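Local coordinates for periplasmic molybdate-binding protein (Azotobacter vinelandii, PDB 1ATG), which binds molybdate or tungstate in the periplasm, in a pocket between its two domains, probably for delivery to an ABC transporter, at residues K81-V92 and D159-I168; Y117-L128 and W180-I190. All coordinates share one frame; numbering follows the deposited sequence. Where two conformers were deposited one is given.

How the contacts relate
Contact 1 pairs strands 75-86 and 160-164 in the sheet of one domain, and contact 2 lays helix 116-127 against the loop that joins strands 178-180 and 191-196. Their centres are 13 Å apart, and their segments alternate along the chain: 81-92, 117-128, 159-168, 180-190. The two meet directly. Leu84 N probably bonds to Trp180 O, Leu82 N probably to Tyr187 OH, and Ala164 packs on Tyr117. Helix 116-127 rests on the Leu82 and Phe162 side of the sheet, through Ala120 and Val124, with Tyr117 at its pocket end touching tungstate. Sheet, helix and loop form one continuous body bordering the anion site between the domains.

Contact 1 of 2, residues K81-V92 and D159-I168; sequences KLVLWSAKPGLV and DLGFVALAQI. With ACT (acetate ion), chain C.
Val83 and Val163 face each other as a hydrogen-bonded antiparallel pair, their backbones joined in both directions; the bond from Val163 N to Val83 O is 2.9 Å long and nearly straight (170°). Trp85 and Gly161 repeat the pattern, and the strand axes come within 4.7 Å of each other. On the face with Val83 and Trp85, the indole lies under Ile168, whose CG2 stands 3.6 Å from the centroid of the six-membered ring, 8° off its normal: a CH-pi contact over the face. Ile168 CG1 sits between backbone N and carbonyl carbon (chi1 63°), which carries CD1 over the pyrrole side, 3.8 Å from Trp85 CD1. That methyl meets Val83 CG1 tip to tip. With an alanine in place of Trp85, Ile168 CG2 would probably lose the aromatic face it lies on, and the carbonyl of Pro176 its indole N-H donor. On the other face, Leu84 CD1 lies over the Phe162 ring toward its rim, 4.2 Å from the centroid, while Leu82 CD1 approaches the same ring at Phe162 CD1. Farther along, Leu160 CD2 is gripped by two methyls, Leu91 CD2 and Val92 CG2, each 3.6 Å away. Ser86 OG closes this end: it donates to Asp159 O at 2.8 Å and accepts from Lys88 N in an ST turn. The chemistry divides: N-H and C=O groups of Val83, Trp85, Gly161 and Val163 are satisfied between these strands, those of Leu84 and Phe162 bond to flanking strands, and both faces are apolar, met by helix 116-127 beside Leu82 and Phe162 and by helix 146-154 beside Trp85.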
loop_
_atom_site.group_PDB
_atom_site.type_symbol
_atom_site.label_atom_id
_atom_site.label_comp_id
_atom_site.label_asym_id
_atom_site.label_seq_id
_atom_site.Cartn_x
_atom_site.Cartn_y
_atom_site.Cartn_z
ATOM N N LYS A 81 -7.424 -1.489 -1.050
ATOM C CA LYS A 81 -8.474 -1.110 -1.974
ATOM C C LYS A 81 -7.912 -0.015 -2.871
ATOM O O LYS A 81 -7.573 1.080 -2.403
ATOM C CB LYS A 81 -9.679 -0.593 -1.193
ATOM C CG LYS A 81 -10.930 -0.339 -2.009
ATOM C CD LYS A 81 -12.172 -0.320 -1.124
ATOM C CE LYS A 81 -13.433 -0.199 -1.966
ATOM N NZ LYS A 81 -14.659 -0.477 -1.166
ATOM N N LEU A 82 -7.834 -0.319 -4.149
ATOM C CA LEU A 82 -7.332 0.638 -5.128
ATOM C C LEU A 82 -8.363 1.717 -5.396
ATOM O O LEU A 82 -9.576 1.456 -5.503
ATOM C CB LEU A 82 -7.071 -0.117 -6.433
ATOM C CG LEU A 82 -6.487 0.718 -7.573
ATOM C CD1 LEU A 82 -5.066 1.180 -7.286
ATOM C CD2 LEU A 82 -6.506 -0.129 -8.843
ATOM N N VAL A 83 -7.895 2.956 -5.561
ATOM C CA VAL A 83 -8.782 4.062 -5.864
ATOM C C VAL A 83 -8.204 4.934 -6.971
ATOM O O VAL A 83 -6.986 5.234 -6.947
ATOM C CB VAL A 83 -9.044 4.988 -4.658
ATOM C CG1 VAL A 83 -10.292 5.831 -4.921
ATOM C CG2 VAL A 83 -9.190 4.265 -3.337
ATOM N N LEU A 84 -9.024 5.307 -7.931
ATOM C CA LEU A 84 -8.661 6.357 -8.880
ATOM C C LEU A 84 -9.095 7.671 -8.216
ATOM O O LEU A 84 -10.275 7.812 -7.823
ATOM C CB LEU A 84 -9.405 6.178 -10.194
ATOM C CG LEU A 84 -9.152 7.306 -11.209
ATOM C CD1 LEU A 84 -7.712 7.306 -11.691
ATOM C CD2 LEU A 84 -10.108 7.163 -12.384
ATOM N N TRP A 85 -8.170 8.588 -8.031
ATOM C CA TRP A 85 -8.444 9.795 -7.273
ATOM C C TRP A 85 -7.981 11.007 -8.054
ATOM O O TRP A 85 -7.028 10.974 -8.820
ATOM C CB TRP A 85 -7.651 9.701 -5.957
ATOM C CG TRP A 85 -7.860 10.813 -4.976
ATOM C CD1 TRP A 85 -9.059 11.327 -4.548
ATOM C CD2 TRP A 85 -6.840 11.571 -4.320
ATOM N NE1 TRP A 85 -8.829 12.338 -3.644
ATOM C CE2 TRP A 85 -7.488 12.518 -3.489
ATOM C CE3 TRP A 85 -5.446 11.541 -4.320
ATOM C CZ2 TRP A 85 -6.783 13.408 -2.693
ATOM C CZ3 TRP A 85 -4.758 12.433 -3.513
ATOM C CH2 TRP A 85 -5.426 13.351 -2.700
ATOM N N SER A 86 -8.671 12.118 -7.807
ATOM C CA SER A 86 -8.225 13.428 -8.213
ATOM C C SER A 86 -8.453 14.374 -7.026
ATOM O O SER A 86 -9.475 14.267 -6.334
ATOM C CB SER A 86 -8.950 13.978 -9.434
ATOM O OG SER A 86 -8.518 15.307 -9.750
ATOM N N ALA A 87 -7.579 15.356 -6.875
ATOM C CA ALA A 87 -7.822 16.424 -5.909
ATOM C C ALA A 87 -8.975 17.303 -6.403
ATOM O O ALA A 87 -9.555 18.037 -5.589
ATOM C CB ALA A 87 -6.574 17.273 -5.694
ATOM N N LYS A 88 -9.331 17.285 -7.673
ATOM C CA LYS A 88 -10.395 18.140 -8.183
ATOM C C LYS A 88 -11.755 17.500 -8.034
ATOM O O LYS A 88 -12.027 16.454 -8.628
ATOM C CB LYS A 88 -10.171 18.412 -9.684
ATOM C CG LYS A 88 -11.224 19.341 -10.273
ATOM C CD LYS A 88 -10.897 19.872 -11.658
ATOM C CE LYS A 88 -11.987 20.837 -12.114
ATOM N NZ LYS A 88 -11.885 21.158 -13.563
ATOM N N PRO A 89 -12.676 18.134 -7.312
ATOM C CA PRO A 89 -14.034 17.619 -7.219
ATOM C C PRO A 89 -14.652 17.571 -8.606
ATOM O O PRO A 89 -14.358 18.413 -9.465
ATOM C CB PRO A 89 -14.738 18.593 -6.282
ATOM C CG PRO A 89 -13.646 19.291 -5.551
ATOM C CD PRO A 89 -12.501 19.388 -6.544
ATOM N N GLY A 90 -15.482 16.569 -8.894
ATOM C CA GLY A 90 -16.142 16.450 -10.170
ATOM C C GLY A 90 -15.343 15.895 -11.329
ATOM O O GLY A 90 -15.967 15.586 -12.356
ATOM N N LEU A 91 -14.019 15.752 -11.256
ATOM C CA LEU A 91 -13.258 15.226 -12.382
ATOM C C LEU A 91 -13.429 13.722 -12.516
ATOM O O LEU A 91 -13.699 13.214 -13.606
ATOM C CB LEU A 91 -11.776 15.592 -12.279
ATOM C CG LEU A 91 -10.883 15.061 -13.397
ATOM C CD1 LEU A 91 -11.374 15.527 -14.762
ATOM C CD2 LEU A 91 -9.424 15.456 -13.174
ATOM N N VAL A 92 -13.231 12.974 -11.431
ATOM C CA VAL A 92 -13.400 11.529 -11.466
ATOM C C VAL A 92 -14.876 11.208 -11.248
ATOM O O VAL A 92 -15.416 11.446 -10.170
ATOM C CB VAL A 92 -12.519 10.831 -10.428
ATOM C CG1 VAL A 92 -12.757 9.328 -10.457
ATOM C CG2 VAL A 92 -11.052 11.130 -10.711
ATOM N N ASP A 159 -3.270 15.320 -12.530
ATOM C CA ASP A 159 -4.715 15.463 -12.473
ATOM C C ASP A 159 -5.354 14.224 -11.854
ATOM O O ASP A 159 -6.297 14.373 -11.084
ATOM C CB ASP A 159 -5.272 15.695 -13.885
ATOM C CG ASP A 159 -5.027 17.088 -14.428
ATOM O OD1 ASP A 159 -4.939 18.069 -13.643
ATOM O OD2 ASP A 159 -4.969 17.239 -15.670
ATOM N N LEU A 160 -4.886 13.041 -12.225
ATOM C CA LEU A 160 -5.421 11.787 -11.718
ATOM C C LEU A 160 -4.310 10.981 -11.072
ATOM O O LEU A 160 -3.146 11.132 -11.456
ATOM C CB LEU A 160 -5.994 10.938 -12.859
ATOM C CG LEU A 160 -7.121 11.542 -13.690
ATOM C CD1 LEU A 160 -7.593 10.509 -14.711
ATOM C CD2 LEU A 160 -8.295 12.003 -12.836
ATOM N N GLY A 161 -4.696 10.023 -10.232
ATOM C CA GLY A 161 -3.709 9.088 -9.705
ATOM C C GLY A 161 -4.388 7.826 -9.210
ATOM O O GLY A 161 -5.542 7.843 -8.792
ATOM N N PHE A 162 -3.632 6.727 -9.257
ATOM C CA PHE A 162 -4.058 5.469 -8.642
ATOM C C PHE A 162 -3.370 5.361 -7.291
ATOM O O PHE A 162 -2.137 5.324 -7.187
ATOM C CB PHE A 162 -3.734 4.266 -9.515
ATOM C CG PHE A 162 -4.766 3.935 -10.549
ATOM C CD1 PHE A 162 -6.059 3.611 -10.175
ATOM C CD2 PHE A 162 -4.455 3.943 -11.904
ATOM C CE1 PHE A 162 -7.008 3.289 -11.122
ATOM C CE2 PHE A 162 -5.394 3.605 -12.851
ATOM C CZ PHE A 162 -6.686 3.282 -12.473
ATOM N N VAL A 163 -4.186 5.399 -6.225
ATOM C CA VAL A 163 -3.692 5.456 -4.861
ATOM C C VAL A 163 -4.354 4.410 -3.978
ATOM O O VAL A 163 -5.242 3.679 -4.427
ATOM C CB VAL A 163 -3.905 6.870 -4.267
ATOM C CG1 VAL A 163 -3.251 7.970 -5.107
ATOM C CG2 VAL A 163 -5.388 7.176 -4.096
ATOM N N ALA A 164 -3.921 4.328 -2.738
ATOM C CA ALA A 164 -4.523 3.435 -1.760
ATOM C C ALA A 164 -5.635 4.184 -1.042
ATOM O O ALA A 164 -5.503 5.347 -0.668
ATOM C CB ALA A 164 -3.470 2.993 -0.756
ATOM N N LEU A 165 -6.719 3.486 -0.714
ATOM C CA LEU A 165 -7.811 4.130 0.021
ATOM C C LEU A 165 -7.336 4.713 1.329
ATOM O O LEU A 165 -7.733 5.810 1.738
ATOM C CB LEU A 165 -8.938 3.112 0.243
ATOM C CG LEU A 165 -10.131 3.616 1.078
ATOM C CD1 LEU A 165 -10.747 4.872 0.495
ATOM C CD2 LEU A 165 -11.192 2.521 1.180
ATOM N N ALA A 166 -6.448 4.027 2.057
ATOM C CA ALA A 166 -5.955 4.505 3.331
ATOM C C ALA A 166 -5.337 5.883 3.234
ATOM O O ALA A 166 -5.343 6.639 4.210
ATOM C CB ALA A 166 -4.906 3.533 3.875
ATOM N N GLN A 167 -4.743 6.248 2.095
ATOM C CA GLN A 167 -4.089 7.532 1.945
ATOM C C GLN A 167 -5.045 8.695 1.800
ATOM O O GLN A 167 -4.621 9.856 1.929
ATOM C CB GLN A 167 -3.178 7.497 0.707
ATOM C CG GLN A 167 -2.040 6.498 0.835
ATOM C CD GLN A 167 -1.332 6.372 -0.504
ATOM O OE1 GLN A 167 -1.964 6.116 -1.526
ATOM N NE2 GLN A 167 -0.009 6.541 -0.502
ATOM N N ILE A 168 -6.312 8.444 1.492
ATOM C CA ILE A 168 -7.251 9.527 1.221
ATOM C C ILE A 168 -8.493 9.515 2.084
ATOM O O ILE A 168 -9.195 10.543 2.156
ATOM C CB ILE A 168 -7.653 9.567 -0.271
ATOM C CG1 ILE A 168 -8.398 8.310 -0.713
ATOM C CG2 ILE A 168 -6.429 9.822 -1.147
ATOM C CD1 ILE A 168 -8.811 8.330 -2.180
HETATM C C ACT C . -1.168 17.209 -14.823
HETATM O O ACT C . -1.799 16.132 -14.839
HETATM O OXT ACT C . -0.277 17.452 -15.691
HETATM C CH3 ACT C . -1.465 18.271 -13.819
HETATM O O HOH W 1 -5.836 0.548 0.302
#

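Contact 2 of 2, residues Y117-L128 and W180-I190. With WO4 (tungstate(VI)ion), chain B.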
loop_
_atom_site.group_PDB
_atom_site.type_symbol
_atom_site.label_atom_id
_atom_site.label_comp_id
_atom_site.label_asym_id
_atom_site.label_seq_id
_atom_site.Cartn_x
_atom_site.Cartn_y
_atom_site.Cartn_z
ATOM N N TYR A 117 0.584 -1.319 -5.661
ATOM C CA TYR A 117 -0.563 -0.458 -5.980
ATOM C C TYR A 117 -0.442 0.082 -7.404
ATOM O O TYR A 117 -1.430 0.472 -8.019
ATOM C CB TYR A 117 -0.707 0.696 -4.978
ATOM C CG TYR A 117 -1.447 0.261 -3.723
ATOM C CD1 TYR A 117 -0.778 -0.462 -2.737
ATOM C CD2 TYR A 117 -2.791 0.527 -3.563
ATOM C CE1 TYR A 117 -1.466 -0.890 -1.602
ATOM C CE2 TYR A 117 -3.471 0.103 -2.437
ATOM C CZ TYR A 117 -2.805 -0.592 -1.469
ATOM O OH TYR A 117 -3.498 -0.982 -0.343
ATOM N N GLY A 118 0.766 0.134 -7.935
ATOM C CA GLY A 118 1.041 0.472 -9.331
ATOM C C GLY A 118 0.649 -0.685 -10.247
ATOM O O GLY A 118 0.054 -0.488 -11.310
ATOM N N LEU A 119 0.973 -1.913 -9.825
ATOM C CA LEU A 119 0.568 -3.091 -10.575
ATOM C C LEU A 119 -0.957 -3.137 -10.688
ATOM O O LEU A 119 -1.519 -3.348 -11.764
ATOM C CB LEU A 119 1.093 -4.365 -9.906
ATOM C CG LEU A 119 0.624 -5.678 -10.536
ATOM C CD1 LEU A 119 1.101 -5.788 -11.976
ATOM C CD2 LEU A 119 1.092 -6.875 -9.707
ATOM N N ALA A 120 -1.646 -2.876 -9.575
ATOM C CA ALA A 120 -3.102 -2.874 -9.575
ATOM C C ALA A 120 -3.647 -1.808 -10.510
ATOM O O ALA A 120 -4.563 -2.069 -11.293
ATOM C CB ALA A 120 -3.650 -2.692 -8.164
ATOM N N GLY A 121 -3.122 -0.573 -10.441
ATOM C CA GLY A 121 -3.599 0.486 -11.326
ATOM C C GLY A 121 -3.371 0.141 -12.796
ATOM O O GLY A 121 -4.214 0.397 -13.647
ATOM N N THR A 122 -2.206 -0.437 -13.071
ATOM C CA THR A 122 -1.900 -0.848 -14.441
ATOM C C THR A 122 -2.841 -1.943 -14.923
ATOM O O THR A 122 -3.335 -1.890 -16.052
ATOM C CB THR A 122 -0.438 -1.312 -14.498
ATOM O OG1 THR A 122 0.407 -0.231 -14.066
ATOM C CG2 THR A 122 -0.037 -1.682 -15.914
ATOM N N GLN A 123 -3.169 -2.881 -14.032
ATOM C CA GLN A 123 -4.129 -3.916 -14.352
ATOM C C GLN A 123 -5.497 -3.328 -14.683
ATOM O O GLN A 123 -6.170 -3.855 -15.578
ATOM C CB GLN A 123 -4.259 -4.928 -13.203
ATOM C CG GLN A 123 -3.047 -5.850 -13.139
ATOM C CD GLN A 123 -3.026 -6.724 -11.911
ATOM O OE1 GLN A 123 -3.684 -6.462 -10.905
ATOM N NE2 GLN A 123 -2.210 -7.794 -11.988
ATOM N N VAL A 124 -5.918 -2.270 -13.996
ATOM C CA VAL A 124 -7.193 -1.640 -14.324
ATOM C C VAL A 124 -7.143 -1.059 -15.728
ATOM O O VAL A 124 -8.085 -1.230 -16.507
ATOM C CB VAL A 124 -7.552 -0.554 -13.307
ATOM C CG1 VAL A 124 -8.783 0.234 -13.733
ATOM C CG2 VAL A 124 -7.770 -1.197 -11.937
ATOM N N LEU A 125 -6.064 -0.348 -16.076
ATOM C CA LEU A 125 -5.967 0.179 -17.438
ATOM C C LEU A 125 -5.968 -0.934 -18.478
ATOM O O LEU A 125 -6.607 -0.801 -19.528
ATOM C CB LEU A 125 -4.741 1.070 -17.596
ATOM C CG LEU A 125 -4.721 2.330 -16.718
ATOM C CD1 LEU A 125 -3.499 3.148 -17.107
ATOM C CD2 LEU A 125 -5.988 3.148 -16.850
ATOM N N THR A 126 -5.293 -2.039 -18.180
ATOM C CA THR A 126 -5.316 -3.174 -19.109
ATOM C C THR A 126 -6.725 -3.714 -19.211
ATOM O O THR A 126 -7.200 -4.065 -20.313
ATOM C CB THR A 126 -4.339 -4.239 -18.581
ATOM O OG1 THR A 126 -3.010 -3.726 -18.736
ATOM C CG2 THR A 126 -4.492 -5.576 -19.290
ATOM N N HIS A 127 -7.440 -3.823 -18.098
ATOM C CA HIS A 127 -8.806 -4.336 -18.126
ATOM C C HIS A 127 -9.708 -3.511 -19.028
ATOM O O HIS A 127 -10.578 -4.062 -19.720
ATOM C CB HIS A 127 -9.360 -4.387 -16.697
ATOM C CG HIS A 127 -10.694 -5.062 -16.587
ATOM N ND1 HIS A 127 -10.838 -6.421 -16.400
ATOM C CD2 HIS A 127 -11.939 -4.554 -16.656
ATOM C CE1 HIS A 127 -12.133 -6.698 -16.347
ATOM N NE2 HIS A 127 -12.822 -5.600 -16.519
ATOM N N LEU A 128 -9.531 -2.199 -19.024
ATOM C CA LEU A 128 -10.297 -1.260 -19.816
ATOM C C LEU A 128 -9.770 -1.084 -21.232
ATOM O O LEU A 128 -10.377 -0.337 -22.007
ATOM C CB LEU A 128 -10.278 0.102 -19.092
ATOM C CG LEU A 128 -11.020 0.107 -17.746
ATOM C CD1 LEU A 128 -10.720 1.399 -17.004
ATOM C CD2 LEU A 128 -12.512 -0.096 -17.955
ATOM N N TRP A 180 -13.038 7.108 -7.741
ATOM C CA TRP A 180 -13.714 5.948 -8.303
ATOM C C TRP A 180 -12.972 4.699 -7.855
ATOM O O TRP A 180 -11.748 4.613 -7.976
ATOM C CB TRP A 180 -13.721 5.963 -9.822
ATOM C CG TRP A 180 -14.201 4.715 -10.503
ATOM C CD1 TRP A 180 -15.440 4.136 -10.395
ATOM C CD2 TRP A 180 -13.456 3.870 -11.387
ATOM N NE1 TRP A 180 -15.512 3.013 -11.174
ATOM C CE2 TRP A 180 -14.312 2.825 -11.803
ATOM C CE3 TRP A 180 -12.158 3.919 -11.893
ATOM C CZ2 TRP A 180 -13.902 1.854 -12.704
ATOM C CZ3 TRP A 180 -11.758 2.938 -12.787
ATOM C CH2 TRP A 180 -12.625 1.911 -13.186
ATOM N N PHE A 181 -13.715 3.757 -7.283
ATOM C CA PHE A 181 -13.152 2.461 -6.929
ATOM C C PHE A 181 -13.294 1.526 -8.109
ATOM O O PHE A 181 -14.411 1.099 -8.453
ATOM C CB PHE A 181 -13.885 1.815 -5.743
ATOM C CG PHE A 181 -13.738 2.542 -4.446
ATOM C CD1 PHE A 181 -12.532 2.492 -3.750
ATOM C CD2 PHE A 181 -14.775 3.272 -3.897
ATOM C CE1 PHE A 181 -12.378 3.149 -2.542
ATOM C CE2 PHE A 181 -14.624 3.928 -2.690
ATOM C CZ PHE A 181 -13.431 3.872 -2.006
ATOM N N PRO A 182 -12.233 1.120 -8.773
ATOM C CA PRO A 182 -12.397 0.092 -9.801
ATOM C C PRO A 182 -12.968 -1.171 -9.160
ATOM O O PRO A 182 -12.554 -1.577 -8.074
ATOM C CB PRO A 182 -10.981 -0.142 -10.296
ATOM C CG PRO A 182 -10.219 1.099 -9.948
ATOM C CD PRO A 182 -10.828 1.541 -8.622
ATOM N N PRO A 183 -13.943 -1.806 -9.804
ATOM C CA PRO A 183 -14.501 -3.050 -9.267
ATOM C C PRO A 183 -13.405 -4.084 -9.055
ATOM O O PRO A 183 -12.352 -4.107 -9.699
ATOM C CB PRO A 183 -15.528 -3.456 -10.316
ATOM C CG PRO A 183 -15.946 -2.167 -10.946
ATOM C CD PRO A 183 -14.658 -1.359 -11.013
ATOM N N ALA A 184 -13.708 -5.046 -8.160
ATOM C CA ALA A 184 -12.739 -6.060 -7.762
ATOM C C ALA A 184 -12.326 -7.042 -8.847
ATOM O O ALA A 184 -11.294 -7.676 -8.693
ATOM C CB ALA A 184 -13.251 -6.813 -6.538
ATOM N N ASN A 185 -13.083 -7.114 -9.934
ATOM C CA ASN A 185 -12.684 -7.958 -11.055
ATOM C C ASN A 185 -11.829 -7.207 -12.066
ATOM O O ASN A 185 -11.420 -7.806 -13.066
ATOM C CB ASN A 185 -13.906 -8.567 -11.748
ATOM C CG ASN A 185 -14.864 -7.544 -12.310
ATOM O OD1 ASN A 185 -15.155 -6.506 -11.724
ATOM N ND2 ASN A 185 -15.409 -7.820 -13.490
ATOM N N TYR A 186 -11.495 -5.935 -11.812
ATOM C CA TYR A 186 -10.693 -5.166 -12.747
ATOM C C TYR A 186 -9.198 -5.280 -12.483
ATOM O O TYR A 186 -8.417 -4.805 -13.318
ATOM C CB TYR A 186 -11.069 -3.686 -12.749
ATOM C CG TYR A 186 -12.363 -3.300 -13.415
ATOM C CD1 TYR A 186 -13.492 -4.110 -13.411
ATOM C CD2 TYR A 186 -12.461 -2.068 -14.060
ATOM C CE1 TYR A 186 -14.659 -3.714 -14.032
ATOM C CE2 TYR A 186 -13.626 -1.657 -14.683
ATOM C CZ TYR A 186 -14.728 -2.489 -14.657
ATOM O OH TYR A 186 -15.901 -2.097 -15.269
ATOM N N TYR A 187 -8.813 -5.836 -11.345
ATOM C CA TYR A 187 -7.428 -5.988 -10.961
ATOM C C TYR A 187 -7.331 -7.146 -9.971
ATOM O O TYR A 187 -8.353 -7.497 -9.357
ATOM C CB TYR A 187 -6.878 -4.719 -10.324
ATOM C CG TYR A 187 -7.549 -4.205 -9.069
ATOM C CD1 TYR A 187 -8.768 -3.543 -9.084
ATOM C CD2 TYR A 187 -6.937 -4.386 -7.837
ATOM C CE1 TYR A 187 -9.341 -3.056 -7.929
ATOM C CE2 TYR A 187 -7.513 -3.911 -6.672
ATOM C CZ TYR A 187 -8.719 -3.250 -6.723
ATOM O OH TYR A 187 -9.227 -2.757 -5.543
ATOM N N GLU A 188 -6.144 -7.691 -9.782
ATOM C CA GLU A 188 -6.029 -8.767 -8.785
ATOM C C GLU A 188 -6.010 -8.158 -7.400
ATOM O O GLU A 188 -5.332 -7.150 -7.171
ATOM C CB GLU A 188 -4.752 -9.559 -9.066
ATOM C CG GLU A 188 -4.784 -10.301 -10.402
ATOM C CD GLU A 188 -5.715 -11.492 -10.421
ATOM O OE1 GLU A 188 -6.282 -11.906 -9.383
ATOM O OE2 GLU A 188 -5.908 -12.108 -11.495
ATOM N N PRO A 189 -6.700 -8.730 -6.424
ATOM C CA PRO A 189 -6.748 -8.161 -5.080
ATOM C C PRO A 189 -5.385 -7.895 -4.491
ATOM O O PRO A 189 -4.404 -8.629 -4.628
ATOM C CB PRO A 189 -7.576 -9.159 -4.291
ATOM C CG PRO A 189 -8.476 -9.768 -5.321
ATOM C CD PRO A 189 -7.627 -9.873 -6.564
ATOM N N ILE A 190 -5.308 -6.772 -3.772
ATOM C CA ILE A 190 -4.050 -6.313 -3.174
ATOM C C ILE A 190 -3.918 -6.914 -1.791
ATOM O O ILE A 190 -4.220 -6.299 -0.761
ATOM C CB ILE A 190 -4.021 -4.776 -3.179
ATOM C CG1 ILE A 190 -4.209 -4.209 -4.595
ATOM C CG2 ILE A 190 -2.713 -4.258 -2.596
ATOM C CD1 ILE A 190 -4.487 -2.726 -4.625
HETATM W W WO4 B . 3.517 0.244 -2.424
HETATM O O1 WO4 B . 4.275 1.823 -2.723
HETATM O O2 WO4 B . 2.560 0.277 -0.984
HETATM O O3 WO4 B . 2.458 -0.215 -3.761
HETATM O O4 WO4 B . 4.739 -1.026 -2.248
HETATM O O HOH W 2 -2.935 -6.442 -8.235
HETATM O O HOH W 3 -9.093 -8.459 -15.556
#
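In the type 2 periplasmic binding-protein fold of this ModA, the N-terminal end of helix 116-127 faces the anion pocket, and the loop 180-190 runs along the helix flank. Tyr117 N donates to tungstate O3 at 2.9 Å and 172°, while the ring turns its edge to that oxygen. Ile190 crosses this ring at about a right angle and lays CD1 over one face, 4.0 Å from the centroid; the same methyl touches Ala120 CB. The tyrosine hydroxyl bonds to Gln192, so both ends of this pocket residue are fixed. One turn beyond Ala120, Gln123 OE1 takes the N-H of Glu188 at 3.0 Å, the donor lying above the amide plane, and a water bridges it to Glu188 O. Val124 fills the middle: CG2 meets Pro182 CB and Tyr187 CD1, each at 3.8 Å, and CG1 touches the Trp180 ring. At the far end His127 and Tyr186 form an offset stack, with planes 25° apart. His127 CG is swung anti to its own backbone N (chi1 -173°), laying the imidazole over the phenol, whose opposite face is covered by Pro183 CD. In this stack His127 CD2 lies 3.5 Å from Tyr186 CG.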